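Local structure of mediator of RNA polymerase II transcription subunit 6 (Schizosaccharomyces pombe, 4H61) at residues R91-E94 with N95-K98; L120-R123 with M124-T128; G22-T25 with E26-L29. The protein forms part of the Mediator complex, the coactivator that relays signals from gene-specific regulatory proteins to the basal RNA polymerase II transcription machinery. One frame throughout, in Å; residues are numbered along the deposited sequence.

How the contacts relate
Along the chain contact 3 comes first, then contact 1, then contact 2. Contact 3 turns the chain into helix 28-33, whose first residues lie against strands 70-79 and 83-91 of the four-stranded antiparallel sheet. Contact 1 closes the hairpin between strands 83-91 and 97-106 of that sheet, and contact 2 is part of helix 115-135. Contacts 1 and 2 touch, with centres about 13 Å apart, because the hairpin end rests on the helix. Contact 3 lies on the opposite side of the chain's centre, its centre about 25 Å from that of contact 1 and 27 Å from that of contact 2. Each helix packs on its own strands of one sheet, which thereby relates them.

Contact 1 of 3, residues R91-E94 with N95-K98; sequences RLNE and NEVK
Asn-93 bends its amide back over the turn to meet Asn-95 and Glu-96, because its CG stands between the backbone N and the carbonyl carbon (chi1 47°). Arg-91, in contrast, sets CG opposite its own backbone N (chi1 175°) and then bends at chi3, which carries the guanidinium over CG2 of Val-97 and round to the loop carbonyls. The amide oxygen OD1 of Asn-93 accepts a hydrogen bond from Asn-95 N at 2.9 Å, in the carbonyl plane and on a lone pair. A second, weak bond reaches OD1 from Glu-96 N. Asparagine suits this place because its short side chain ends in an acceptor that serves the amides two and three residues ahead. The guanidinium secures the same loop from within: NE donates to Asn-93 O at 2.8 Å, and NH2 gives a weaker bond to Glu-94 O at 3.2 Å. One face of this flat group takes CG2 of Val-97, which lies 3.1 Å above its plane, toward the rim. Across the open end of the loop Leu-92 N donates to Glu-96 O at 3.0 Å, while the methyl CD2 of Leu-92 runs beside OE2 of Glu-96. The other carboxylate oxygen of Glu-96 forms a salt bridge with Lys-133, and Val-97 packs on Leu-125 and Tyr-129, so both residues tie the hairpin end to helix 115-135. Arg-91 and Val-97 are an antiparallel, non-hydrogen-bonded pair, and the turn between them, with its Asx turn at Asn-93, is the connection of a beta hairpin.

Contact 2 of 3, residues L120-R123 with M124-T128; sequences LATR and MLNAT
The side-chain amide of Asn-126 presents one of its faces to the carbonyl oxygen of Thr-122, with CG of Asn-126 3.1 Å from Thr-122 O. Near the amide nitrogen, OG1 of Thr-122 stands 4.0 Å from ND2 of Asn-126, and the two side chains lie side by side, pointing the same way. That distance is mere proximity; the polar partner of the Thr-122 hydroxyl is Leu-119 O, one turn back, to which it makes a weak hydrogen bond. CG of Asn-126 stands opposite its carbonyl carbon (chi1 -73°), which leaves the amide over the preceding turn of the helix.

Four backbone hydrogen bonds, each spanning four residues, define the alpha helix here: Met-124 N to Leu-120 O, Leu-125 N to Ala-121 O at 2.9 Å, Asn-126 N to Thr-122 O, and Ala-127 N to Arg-123 O at 3.2 Å. Met-124 O is gripped twice: Thr-128 N and the hydroxyl OG1 of Thr-128, the latter at 2.9 Å, reach it from opposite faces of the carbonyl plane. A threonine in a helix can satisfy its hydroxyl in this way without any partner beyond the helix itself.

CG of Leu-125 lies 3.6 Å from Ala-121 O. Small Ala-121 and branched Leu-125 suit their side of the helix by presenting nonpolar surface to strand 97-106, while Arg-123 and Asn-126 carry polar ends on exposed positions. Within helix 115-135 this segment lies against that strand: Ala-121, Thr-122 and Leu-125 all touch Pro-99, and Leu-125 also packs on Val-97, where the strand leaves its hairpin.

Contact 3 of 3, residues G22-T25 with E26-L29; sequences GLRT and ENVL
Hydrogen bonds join Arg-24 and Asn-27 in both directions. OD1 of Asn-27 accepts from Arg-24 N at 2.9 Å, and Asn-27 N returns a bond to Arg-24 O at 2.8 Å. Asparagine suits this place because its short side chain puts an acceptor within reach of Arg-24 N while its own N-H bonds Arg-24 O. Val-28 N reaches that same carbonyl oxygen, also at 2.8 Å, nearly in line with the carbonyl bond, so Arg-24 O receives two donors. Asn-27 holds the N-cap position of helix 28-33, yet its side chain (chi1 62°) turns back to Arg-24 rather than capping the helix. Thr-25 OG1 accepts from Trp-84 NE1.

Among the charged groups, the guanidinium of Arg-24 lies with one face toward the Asn-27 amide, the two planes 57° apart, while its NH2 bonds to Met-20 O.

In van der Waals packing, the methyl CG1 of Val-28 rests 3.6 Å from Thr-25 O; the nonpolar neighbours of this side chain are Ile-75 and Trp-84.

As to backbone conformation, Gly-22 (phi 93°, psi 161°) needs to be glycine, since a CB would run into the preceding carbonyl oxygen.

Chemically, Arg-24 N and O and Asn-27 N and OD1 satisfy one another, and Arg-24 NH1 and Glu-26 OE1, 4.2 Å apart, may attract weakly without forming a salt bridge.

Contact 1 of 3, residues R91-E94 with N95-K98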
loop_
_atom_site.group_PDB
_atom_site.type_symbol
_atom_site.label_atom_id
_atom_site.label_comp_id
_atom_site.label_asym_id
_atom_site.label_seq_id
_atom_site.Cartn_x
_atom_site.Cartn_y
_atom_site.Cartn_z
ATOM N N ARG A 91 6.452 -8.060 2.523
ATOM C CA ARG A 91 7.293 -8.510 1.427
ATOM C C ARG A 91 8.398 -9.431 1.926
ATOM O O ARG A 91 9.247 -9.024 2.718
ATOM C CB ARG A 91 7.872 -7.312 0.677
ATOM C CG ARG A 91 8.859 -7.692 -0.394
ATOM C CD ARG A 91 8.913 -6.646 -1.485
ATOM N NE ARG A 91 8.988 -7.312 -2.774
ATOM C CZ ARG A 91 8.053 -7.238 -3.710
ATOM N NH1 ARG A 91 6.976 -6.490 -3.518
ATOM N NH2 ARG A 91 8.215 -7.900 -4.850
ATOM N N LEU A 92 8.381 -10.673 1.460
ATOM C CA LEU A 92 9.309 -11.693 1.953
ATOM C C LEU A 92 10.655 -11.574 1.273
ATOM O O LEU A 92 11.689 -11.777 1.903
ATOM C CB LEU A 92 8.741 -13.096 1.743
ATOM C CG LEU A 92 7.758 -13.658 2.779
ATOM C CD1 LEU A 92 6.875 -12.588 3.399
ATOM C CD2 LEU A 92 6.899 -14.725 2.114
ATOM N N ASN A 93 10.622 -11.251 -0.018
ATOM C CA ASN A 93 11.820 -10.985 -0.813
ATOM C C ASN A 93 11.450 -10.293 -2.121
ATOM O O ASN A 93 10.396 -9.670 -2.225
ATOM C CB ASN A 93 12.576 -12.272 -1.103
ATOM C CG ASN A 93 11.669 -13.382 -1.575
ATOM O OD1 ASN A 93 10.986 -13.257 -2.600
ATOM N ND2 ASN A 93 11.655 -14.485 -0.832
ATOM N N GLU A 94 12.300 -10.419 -3.129
ATOM C CA GLU A 94 12.090 -9.688 -4.374
ATOM C C GLU A 94 11.005 -10.312 -5.235
ATOM O O GLU A 94 10.522 -9.695 -6.183
ATOM C CB GLU A 94 13.397 -9.595 -5.154
ATOM C CG GLU A 94 14.559 -9.141 -4.296
ATOM C CD GLU A 94 15.834 -8.942 -5.082
ATOM O OE1 GLU A 94 15.997 -9.586 -6.146
ATOM O OE2 GLU A 94 16.674 -8.134 -4.630
ATOM N N ASN A 95 10.612 -11.533 -4.887
ATOM C CA ASN A 95 9.644 -12.273 -5.684
ATOM C C ASN A 95 8.365 -12.604 -4.940
ATOM O O ASN A 95 7.380 -12.997 -5.553
ATOM C CB ASN A 95 10.256 -13.581 -6.197
ATOM C CG ASN A 95 11.475 -13.352 -7.063
ATOM O OD1 ASN A 95 11.462 -12.517 -7.972
ATOM N ND2 ASN A 95 12.545 -14.087 -6.779
ATOM N N GLU A 96 8.379 -12.479 -3.619
ATOM C CA GLU A 96 7.216 -12.889 -2.845
ATOM C C GLU A 96 6.681 -11.800 -1.931
ATOM O O GLU A 96 7.433 -10.992 -1.378
ATOM C CB GLU A 96 7.500 -14.159 -2.048
ATOM C CG GLU A 96 7.647 -15.397 -2.909
ATOM C CD GLU A 96 7.550 -16.674 -2.104
ATOM O OE1 GLU A 96 7.962 -17.736 -2.628
ATOM O OE2 GLU A 96 7.055 -16.612 -0.954
ATOM N N VAL A 97 5.364 -11.810 -1.776
ATOM C CA VAL A 97 4.666 -10.829 -0.976
ATOM C C VAL A 97 3.461 -11.506 -0.329
ATOM O O VAL A 97 2.806 -12.335 -0.954
ATOM C CB VAL A 97 4.233 -9.655 -1.870
ATOM C CG1 VAL A 97 2.910 -9.075 -1.429
ATOM C CG2 VAL A 97 5.318 -8.601 -1.904
ATOM N N LYS A 98 3.179 -11.186 0.929
ATOM C CA LYS A 98 1.988 -11.728 1.572
ATOM C C LYS A 98 1.002 -10.612 1.873
ATOM O O LYS A 98 1.278 -9.726 2.680
ATOM C CB LYS A 98 2.331 -12.507 2.840
ATOM C CG LYS A 98 1.110 -13.124 3.495
ATOM C CD LYS A 98 1.459 -13.856 4.783
ATOM C CE LYS A 98 0.210 -14.416 5.462
ATOM N NZ LYS A 98 -0.782 -13.342 5.762
#

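Contact 2 of 3, residues L120-R123 with M124-T128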
loop_
_atom_site.group_PDB
_atom_site.type_symbol
_atom_site.label_atom_id
_atom_site.label_comp_id
_atom_site.label_asym_id
_atom_site.label_seq_id
_atom_site.Cartn_x
_atom_site.Cartn_y
_atom_site.Cartn_z
ATOM N N LEU A 120 -8.970 -12.485 -2.142
ATOM C CA LEU A 120 -8.836 -12.489 -3.592
ATOM C C LEU A 120 -7.407 -12.186 -3.998
ATOM O O LEU A 120 -6.843 -12.851 -4.881
ATOM C CB LEU A 120 -9.794 -11.481 -4.220
ATOM C CG LEU A 120 -11.246 -11.967 -4.161
ATOM C CD1 LEU A 120 -12.211 -10.972 -4.802
ATOM C CD2 LEU A 120 -11.361 -13.354 -4.790
ATOM N N ALA A 121 -6.834 -11.183 -3.337
ATOM C CA ALA A 121 -5.449 -10.793 -3.561
ATOM C C ALA A 121 -4.495 -11.967 -3.383
ATOM O O ALA A 121 -3.748 -12.301 -4.306
ATOM C CB ALA A 121 -5.067 -9.660 -2.642
ATOM N N THR A 122 -4.533 -12.610 -2.216
ATOM C CA THR A 122 -3.622 -13.725 -1.957
ATOM C C THR A 122 -3.864 -14.885 -2.926
ATOM O O THR A 122 -2.925 -15.569 -3.323
ATOM C CB THR A 122 -3.692 -14.253 -0.505
ATOM O OG1 THR A 122 -4.755 -15.201 -0.389
ATOM C CG2 THR A 122 -3.895 -13.114 0.502
ATOM N N ARG A 123 -5.119 -15.099 -3.313
ATOM C CA ARG A 123 -5.417 -16.154 -4.270
ATOM C C ARG A 123 -4.803 -15.841 -5.634
ATOM O O ARG A 123 -4.328 -16.739 -6.342
ATOM C CB ARG A 123 -6.917 -16.386 -4.386
ATOM C CG ARG A 123 -7.439 -17.334 -3.339
ATOM C CD ARG A 123 -8.859 -17.771 -3.636
ATOM N NE ARG A 123 -9.327 -18.761 -2.664
ATOM C CZ ARG A 123 -10.491 -18.686 -2.024
ATOM N NH1 ARG A 123 -11.312 -17.668 -2.256
ATOM N NH2 ARG A 123 -10.836 -19.630 -1.156
ATOM N N MET A 124 -4.804 -14.561 -5.988
ATOM C CA MET A 124 -4.176 -14.124 -7.219
ATOM C C MET A 124 -2.675 -14.381 -7.129
ATOM O O MET A 124 -2.068 -14.945 -8.047
ATOM C CB MET A 124 -4.446 -12.638 -7.450
ATOM C CG MET A 124 -3.961 -12.130 -8.795
ATOM S SD MET A 124 -3.991 -10.335 -8.866
ATOM C CE MET A 124 -2.633 -9.949 -7.774
ATOM N N LEU A 125 -2.088 -13.977 -6.006
ATOM C CA LEU A 125 -0.654 -14.118 -5.813
ATOM C C LEU A 125 -0.228 -15.576 -5.699
ATOM O O LEU A 125 0.762 -15.978 -6.309
ATOM C CB LEU A 125 -0.171 -13.299 -4.615
ATOM C CG LEU A 125 -0.194 -11.789 -4.883
ATOM C CD1 LEU A 125 0.330 -11.002 -3.700
ATOM C CD2 LEU A 125 0.602 -11.456 -6.134
ATOM N N ASN A 126 -0.978 -16.367 -4.936
ATOM C CA ASN A 126 -0.688 -17.793 -4.821
ATOM C C ASN A 126 -0.628 -18.479 -6.183
ATOM O O ASN A 126 0.305 -19.232 -6.469
ATOM C CB ASN A 126 -1.722 -18.502 -3.947
ATOM C CG ASN A 126 -1.556 -18.185 -2.482
ATOM O OD1 ASN A 126 -0.461 -17.849 -2.025
ATOM N ND2 ASN A 126 -2.645 -18.287 -1.730
ATOM N N ALA A 127 -1.626 -18.214 -7.021
ATOM C CA ALA A 127 -1.673 -18.826 -8.341
ATOM C C ALA A 127 -0.460 -18.395 -9.156
ATOM O O ALA A 127 0.160 -19.209 -9.842
ATOM C CB ALA A 127 -2.953 -18.453 -9.054
ATOM N N THR A 128 -0.124 -17.112 -9.066
ATOM C CA THR A 128 1.054 -16.584 -9.739
ATOM C C THR A 128 2.314 -17.295 -9.247
ATOM O O THR A 128 3.090 -17.826 -10.040
ATOM C CB THR A 128 1.209 -15.069 -9.503
ATOM O OG1 THR A 128 0.056 -14.389 -10.005
ATOM C CG2 THR A 128 2.444 -14.538 -10.215
#

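Contact 3 of 3, residues G22-T25 with E26-L29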
loop_
_atom_site.group_PDB
_atom_site.type_symbol
_atom_site.label_atom_id
_atom_site.label_comp_id
_atom_site.label_asym_id
_atom_site.label_seq_id
_atom_site.Cartn_x
_atom_site.Cartn_y
_atom_site.Cartn_z
ATOM N N GLY A 22 -6.487 18.541 -3.803
ATOM C CA GLY A 22 -7.263 17.355 -4.127
ATOM C C GLY A 22 -6.426 16.095 -4.225
ATOM O O GLY A 22 -5.206 16.151 -4.400
ATOM N N LEU A 23 -7.080 14.945 -4.121
ATOM C CA LEU A 23 -6.360 13.678 -4.148
ATOM C C LEU A 23 -5.907 13.309 -5.549
ATOM O O LEU A 23 -6.649 13.456 -6.520
ATOM C CB LEU A 23 -7.205 12.543 -3.562
ATOM C CG LEU A 23 -7.482 12.585 -2.059
ATOM C CD1 LEU A 23 -8.114 11.276 -1.594
ATOM C CD2 LEU A 23 -6.202 12.887 -1.286
ATOM N N ARG A 24 -4.673 12.829 -5.635
ATOM C CA ARG A 24 -4.124 12.310 -6.876
ATOM C C ARG A 24 -3.288 11.080 -6.545
ATOM O O ARG A 24 -2.800 10.945 -5.419
ATOM C CB ARG A 24 -3.268 13.375 -7.569
ATOM C CG ARG A 24 -4.067 14.533 -8.165
ATOM C CD ARG A 24 -3.186 15.731 -8.528
ATOM N NE ARG A 24 -2.750 16.489 -7.356
ATOM C CZ ARG A 24 -1.504 16.500 -6.886
ATOM N NH1 ARG A 24 -0.555 15.797 -7.495
ATOM N NH2 ARG A 24 -1.204 17.222 -5.811
ATOM N N THR A 25 -3.134 10.185 -7.518
ATOM C CA THR A 25 -2.271 9.012 -7.378
ATOM C C THR A 25 -0.897 9.429 -6.863
ATOM O O THR A 25 -0.279 8.729 -6.059
ATOM C CB THR A 25 -2.110 8.280 -8.726
ATOM O OG1 THR A 25 -3.390 7.818 -9.172
ATOM C CG2 THR A 25 -1.170 7.092 -8.597
ATOM N N GLU A 26 -0.450 10.594 -7.324
ATOM C CA GLU A 26 0.816 11.191 -6.916
ATOM C C GLU A 26 0.954 11.345 -5.406
ATOM O O GLU A 26 2.060 11.241 -4.879
ATOM C CB GLU A 26 0.994 12.566 -7.577
ATOM C CG GLU A 26 1.358 12.532 -9.060
ATOM C CD GLU A 26 0.171 12.245 -9.971
ATOM O OE1 GLU A 26 -0.964 12.123 -9.463
ATOM O OE2 GLU A 26 0.377 12.144 -11.201
ATOM N N ASN A 27 -0.159 11.602 -4.716
ATOM C CA ASN A 27 -0.103 11.912 -3.285
ATOM C C ASN A 27 -1.029 11.109 -2.355
ATOM O O ASN A 27 -0.979 11.280 -1.132
ATOM C CB ASN A 27 -0.287 13.417 -3.041
ATOM C CG ASN A 27 -1.638 13.928 -3.513
ATOM O OD1 ASN A 27 -2.570 13.155 -3.723
ATOM N ND2 ASN A 27 -1.746 15.243 -3.684
ATOM N N VAL A 28 -1.858 10.238 -2.921
ATOM C CA VAL A 28 -2.808 9.469 -2.116
ATOM C C VAL A 28 -2.150 8.676 -0.967
ATOM O O VAL A 28 -2.687 8.603 0.138
ATOM C CB VAL A 28 -3.662 8.531 -2.994
ATOM C CG1 VAL A 28 -2.780 7.575 -3.758
ATOM C CG2 VAL A 28 -4.661 7.766 -2.149
ATOM N N LEU A 29 -0.979 8.110 -1.221
ATOM C CA LEU A 29 -0.264 7.332 -0.216
ATOM C C LEU A 29 0.189 8.225 0.925
ATOM O O LEU A 29 0.301 7.777 2.064
ATOM C CB LEU A 29 0.949 6.644 -0.847
ATOM C CG LEU A 29 1.057 5.125 -0.738
ATOM C CD1 LEU A 29 -0.318 4.502 -0.586
ATOM C CD2 LEU A 29 1.795 4.539 -1.951
#